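Local coordinates for aldehyde dehydrogenase 12 (PDB 6D97), which probably catalyses the NAD-dependent oxidation of glutamate gamma-semialdehyde to glutamate, the last step of proline catabolism in plants, at residues A[460-474]-A[482-494]. Residues are numbered along the deposited sequence; the frame is centred on the assembly and turned at random.
Sequences AHLTAAIVSNDPLFL and VNGTTYAGIRART
Asn483 and His461 both carry CG anti to the carbonyl carbon (chi1 -74° and -57°), and these torsions bring the amide and the imidazole within bonding distance just before strands 463-467 and 485-488 begin. The ring donates from ND1 to Asn483 OD1 at 3.1 Å, the acceptor lying at the ring edge and in its plane, while Val482 CB sits over one face in a CH-pi contact; His461 NE2 is hydrogen-bonded to Lys94 NZ of the second subunit. The other end of the amide reaches across to the neighbouring strand: Asn483 ND2 donates one N-H to Thr463 O at 2.7 Å, approaching from above the carbonyl plane, and the other to a water that also binds Ala460 O. An alanine in place of Asn483 would probably leave His461 ND1 and Thr463 O without these partners and the imidazole less firmly held on its ND1 side.

Beyond this start the strands run parallel, 12° apart, with Tyr487 N bonded to Ala464 O at 2.8 Å and Ile466 N to Tyr487 O. On one face Ile466 CD1 meets Thr486 CG2, and Leu474 CD2 of the following helix packs on Ala488 CB at 3.8 Å; on the other, Ala465 CB rests against Ala492 CB. At the far end Asn469 OD1 accepts from Ile490 N at 2.9 Å, while its ND2 bonds to Val534 O of the second subunit. At the backbone angles of Gly489, which opens a type I turn, a CB would collide with the preceding carbonyl oxygen.

The two strands and helix 471-479 make up a beta-alpha-beta unit, the crossover helix covering Ile466 and Thr486. Strand 298-302 flanks strand 463-467, helix 309-321 packs against Val467, and strand 485-488 pairs in parallel with a strand of the second subunit, continuing the sheet across the interface.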
loop_
_atom_site.group_PDB
_atom_site.type_symbol
_atom_site.label_atom_id
_atom_site.label_comp_id
_atom_site.label_asym_id
_atom_site.label_seq_id
_atom_site.Cartn_x
_atom_site.Cartn_y
_atom_site.Cartn_z
ATOM N N ALA A 460 26.952 15.119 -1.517
ATOM C CA ALA A 460 25.559 15.408 -1.817
ATOM C C ALA A 460 25.047 14.399 -2.830
ATOM O O ALA A 460 25.760 14.033 -3.770
ATOM C CB ALA A 460 25.385 16.836 -2.352
ATOM N N HIS A 461 23.807 13.950 -2.633
ATOM C CA HIS A 461 23.190 12.928 -3.474
ATOM C C HIS A 461 21.755 13.362 -3.787
ATOM O O HIS A 461 20.784 12.786 -3.296
ATOM C CB HIS A 461 23.243 11.561 -2.792
ATOM C CG HIS A 461 24.629 11.126 -2.431
ATOM N ND1 HIS A 461 25.601 10.882 -3.376
ATOM C CD2 HIS A 461 25.211 10.906 -1.229
ATOM C CE1 HIS A 461 26.720 10.524 -2.773
ATOM N NE2 HIS A 461 26.509 10.528 -1.470
ATOM N N LEU A 462 21.637 14.395 -4.620
ATOM C CA LEU A 462 20.335 14.927 -4.994
ATOM C C LEU A 462 19.877 14.328 -6.319
ATOM O O LEU A 462 19.216 13.287 -6.333
ATOM C CB LEU A 462 20.390 16.455 -5.070
ATOM C CG LEU A 462 19.062 17.209 -5.163
ATOM C CD1 LEU A 462 17.993 16.552 -4.310
ATOM C CD2 LEU A 462 19.262 18.645 -4.722
ATOM N N THR A 463 20.219 14.965 -7.435
ATOM C CA THR A 463 19.823 14.461 -8.739
ATOM C C THR A 463 21.024 13.913 -9.495
ATOM O O THR A 463 22.182 14.176 -9.159
ATOM C CB THR A 463 19.130 15.540 -9.577
ATOM O OG1 THR A 463 20.059 16.585 -9.884
ATOM C CG2 THR A 463 17.958 16.122 -8.819
ATOM N N ALA A 464 20.720 13.127 -10.521
ATOM C CA ALA A 464 21.723 12.450 -11.329
ATOM C C ALA A 464 21.044 11.929 -12.584
ATOM O O ALA A 464 19.830 11.705 -12.605
ATOM C CB ALA A 464 22.390 11.305 -10.566
ATOM N N ALA A 465 21.845 11.737 -13.628
ATOM C CA ALA A 465 21.356 11.232 -14.901
ATOM C C ALA A 465 22.352 10.238 -15.473
ATOM O O ALA A 465 23.564 10.472 -15.449
ATOM C CB ALA A 465 21.119 12.365 -15.907
ATOM N N ILE A 466 21.830 9.131 -15.989
ATOM C CA ILE A 466 22.628 8.095 -16.632
ATOM C C ILE A 466 22.099 7.979 -18.054
ATOM O O ILE A 466 21.046 7.374 -18.292
ATOM C CB ILE A 466 22.555 6.756 -15.894
ATOM C CG1 ILE A 466 22.699 6.975 -14.386
ATOM C CG2 ILE A 466 23.641 5.816 -16.404
ATOM C CD1 ILE A 466 22.177 5.839 -13.562
ATOM N N VAL A 467 22.819 8.571 -19.004
ATOM C CA VAL A 467 22.367 8.649 -20.393
ATOM C C VAL A 467 22.878 7.395 -21.096
ATOM O O VAL A 467 24.002 7.341 -21.596
ATOM C CB VAL A 467 22.831 9.932 -21.074
ATOM C CG1 VAL A 467 22.318 9.980 -22.503
ATOM C CG2 VAL A 467 22.359 11.147 -20.282
ATOM N N SER A 468 22.024 6.375 -21.133
ATOM C CA SER A 468 22.287 5.087 -21.759
ATOM C C SER A 468 20.988 4.300 -21.762
ATOM O O SER A 468 20.149 4.470 -20.873
ATOM C CB SER A 468 23.379 4.304 -21.017
ATOM O OG SER A 468 23.400 2.945 -21.418
ATOM N N ASN A 469 20.822 3.450 -22.774
ATOM C CA ASN A 469 19.708 2.512 -22.826
ATOM C C ASN A 469 20.144 1.071 -22.606
ATOM O O ASN A 469 19.299 0.171 -22.639
ATOM C CB ASN A 469 18.964 2.632 -24.159
ATOM C CG ASN A 469 17.851 3.650 -24.101
ATOM O OD1 ASN A 469 17.691 4.347 -23.103
ATOM N ND2 ASN A 469 17.072 3.742 -25.169
ATOM N N ASP A 470 21.431 0.839 -22.385
ATOM C CA ASP A 470 21.993 -0.467 -22.056
ATOM C C ASP A 470 21.550 -0.889 -20.660
ATOM O O ASP A 470 21.983 -0.274 -19.677
ATOM C CB ASP A 470 23.522 -0.389 -22.141
ATOM C CG ASP A 470 24.210 -1.732 -21.923
ATOM O OD1 ASP A 470 23.576 -2.695 -21.442
ATOM O OD2 ASP A 470 25.414 -1.816 -22.242
ATOM N N PRO A 471 20.719 -1.926 -20.518
ATOM C CA PRO A 471 20.227 -2.286 -19.176
ATOM C C PRO A 471 21.308 -2.794 -18.233
ATOM O O PRO A 471 21.190 -2.607 -17.015
ATOM C CB PRO A 471 19.178 -3.369 -19.470
ATOM C CG PRO A 471 19.555 -3.916 -20.802
ATOM C CD PRO A 471 20.122 -2.762 -21.572
ATOM N N LEU A 472 22.355 -3.439 -18.754
ATOM C CA LEU A 472 23.436 -3.900 -17.888
ATOM C C LEU A 472 24.257 -2.728 -17.362
ATOM O O LEU A 472 24.707 -2.747 -16.210
ATOM C CB LEU A 472 24.328 -4.892 -18.636
ATOM C CG LEU A 472 23.637 -6.068 -19.331
ATOM C CD1 LEU A 472 24.676 -6.968 -19.979
ATOM C CD2 LEU A 472 22.756 -6.869 -18.378
ATOM N N PHE A 473 24.465 -1.703 -18.191
ATOM C CA PHE A 473 25.167 -0.505 -17.741
ATOM C C PHE A 473 24.322 0.271 -16.739
ATOM O O PHE A 473 24.818 0.705 -15.693
ATOM C CB PHE A 473 25.521 0.370 -18.944
ATOM C CG PHE A 473 26.289 1.614 -18.596
ATOM C CD1 PHE A 473 27.668 1.577 -18.465
ATOM C CD2 PHE A 473 25.635 2.825 -18.415
ATOM C CE1 PHE A 473 28.381 2.724 -18.154
ATOM C CE2 PHE A 473 26.342 3.976 -18.106
ATOM C CZ PHE A 473 27.716 3.925 -17.976
ATOM N N LEU A 474 23.032 0.442 -17.045
ATOM C CA LEU A 474 22.144 1.191 -16.162
ATOM C C LEU A 474 22.062 0.545 -14.785
ATOM O O LEU A 474 22.261 1.212 -13.764
ATOM C CB LEU A 474 20.751 1.307 -16.788
ATOM C CG LEU A 474 20.580 2.231 -17.995
ATOM C CD1 LEU A 474 19.143 2.191 -18.479
ATOM C CD2 LEU A 474 20.983 3.656 -17.648
ATOM N N VAL A 482 23.637 6.539 -5.336
ATOM C CA VAL A 482 22.761 6.874 -4.214
ATOM C C VAL A 482 21.685 7.897 -4.584
ATOM O O VAL A 482 20.554 7.811 -4.089
ATOM C CB VAL A 482 23.598 7.384 -3.020
ATOM C CG1 VAL A 482 22.707 7.935 -1.915
ATOM C CG2 VAL A 482 24.488 6.278 -2.474
ATOM N N ASN A 483 22.021 8.841 -5.474
ATOM C CA ASN A 483 21.302 10.115 -5.600
ATOM C C ASN A 483 19.785 9.948 -5.618
ATOM O O ASN A 483 19.246 9.104 -6.334
ATOM C CB ASN A 483 21.766 10.844 -6.859
ATOM C CG ASN A 483 23.144 11.438 -6.702
ATOM O OD1 ASN A 483 23.989 10.903 -5.981
ATOM N ND2 ASN A 483 23.374 12.562 -7.361
ATOM N N GLY A 484 19.104 10.776 -4.820
ATOM C CA GLY A 484 17.713 10.503 -4.485
ATOM C C GLY A 484 16.749 10.681 -5.639
ATOM O O GLY A 484 15.618 10.189 -5.590
ATOM N N THR A 485 17.169 11.390 -6.683
ATOM C CA THR A 485 16.327 11.616 -7.860
ATOM C C THR A 485 17.196 11.377 -9.091
ATOM O O THR A 485 17.764 12.313 -9.661
ATOM C CB THR A 485 15.719 13.006 -7.866
ATOM O OG1 THR A 485 15.185 13.303 -6.570
ATOM C CG2 THR A 485 14.603 13.061 -8.887
ATOM N N THR A 486 17.276 10.119 -9.507
ATOM C CA THR A 486 18.152 9.696 -10.587
ATOM C C THR A 486 17.324 9.321 -11.807
ATOM O O THR A 486 16.379 8.531 -11.704
ATOM C CB THR A 486 19.013 8.511 -10.150
ATOM O OG1 THR A 486 19.800 8.889 -9.013
ATOM C CG2 THR A 486 19.934 8.089 -11.281
ATOM N N TYR A 487 17.683 9.886 -12.955
ATOM C CA TYR A 487 17.040 9.582 -14.226
ATOM C C TYR A 487 17.946 8.670 -15.043
ATOM O O TYR A 487 19.167 8.850 -15.061
ATOM C CB TYR A 487 16.729 10.859 -15.010
ATOM C CG TYR A 487 15.837 11.851 -14.289
ATOM C CD1 TYR A 487 16.330 12.633 -13.250
ATOM C CD2 TYR A 487 14.510 12.021 -14.663
ATOM C CE1 TYR A 487 15.529 13.548 -12.598
ATOM C CE2 TYR A 487 13.696 12.929 -14.009
ATOM C CZ TYR A 487 14.211 13.689 -12.979
ATOM O OH TYR A 487 13.404 14.598 -12.334
ATOM N N ALA A 488 17.347 7.691 -15.719
ATOM C CA ALA A 488 18.105 6.675 -16.441
ATOM C C ALA A 488 17.447 6.406 -17.784
ATOM O O ALA A 488 16.240 6.160 -17.849
ATOM C CB ALA A 488 18.205 5.376 -15.633
ATOM N N GLY A 489 18.246 6.430 -18.845
ATOM C CA GLY A 489 17.732 6.272 -20.189
ATOM C C GLY A 489 18.413 7.256 -21.112
ATOM O O GLY A 489 19.105 8.161 -20.638
ATOM N N ILE A 490 18.244 7.099 -22.426
ATOM C CA ILE A 490 18.896 8.020 -23.349
ATOM C C ILE A 490 18.322 9.425 -23.226
ATOM O O ILE A 490 18.991 10.398 -23.595
ATOM C CB ILE A 490 18.800 7.499 -24.797
ATOM C CG1 ILE A 490 19.962 8.038 -25.635
ATOM C CG2 ILE A 490 17.469 7.882 -25.427
ATOM C CD1 ILE A 490 21.336 7.599 -25.135
ATOM N N ARG A 491 17.103 9.563 -22.700
ATOM C CA ARG A 491 16.482 10.860 -22.477
ATOM C C ARG A 491 16.645 11.341 -21.042
ATOM O O ARG A 491 15.913 12.238 -20.607
ATOM C CB ARG A 491 14.999 10.806 -22.855
ATOM C CG ARG A 491 14.754 10.474 -24.323
ATOM C CD ARG A 491 13.271 10.396 -24.650
ATOM N NE ARG A 491 12.601 11.689 -24.531
ATOM C CZ ARG A 491 11.327 11.898 -24.843
ATOM N NH1 ARG A 491 10.579 10.900 -25.295
ATOM N NH2 ARG A 491 10.801 13.107 -24.703
ATOM N N ALA A 492 17.594 10.769 -20.300
ATOM C CA ALA A 492 17.775 11.135 -18.902
ATOM C C ALA A 492 18.253 12.576 -18.771
ATOM O O ALA A 492 19.037 13.070 -19.587
ATOM C CB ALA A 492 18.769 10.188 -18.224
ATOM N N ARG A 493 17.769 13.242 -17.728
ATOM C CA ARG A 493 18.092 14.625 -17.417
ATOM C C ARG A 493 18.427 14.723 -15.934
ATOM O O ARG A 493 18.246 13.771 -15.174
ATOM C CB ARG A 493 16.918 15.549 -17.767
ATOM C CG ARG A 493 15.636 15.224 -16.997
ATOM C CD ARG A 493 14.408 15.855 -17.633
ATOM N NE ARG A 493 13.322 15.994 -16.667
ATOM C CZ ARG A 493 12.402 15.066 -16.429
ATOM N NH1 ARG A 493 12.424 13.920 -17.095
ATOM N NH2 ARG A 493 11.458 15.288 -15.523
ATOM N N THR A 494 18.926 15.886 -15.515
ATOM C CA THR A 494 19.121 16.132 -14.093
ATOM C C THR A 494 18.089 17.079 -13.501
ATOM O O THR A 494 17.873 17.047 -12.285
ATOM C CB THR A 494 20.522 16.698 -13.818
ATOM O OG1 THR A 494 20.623 18.027 -14.344
ATOM C CG2 THR A 494 21.585 15.823 -14.453
HETATM O O HOH W 1 25.769 13.911 -6.335
#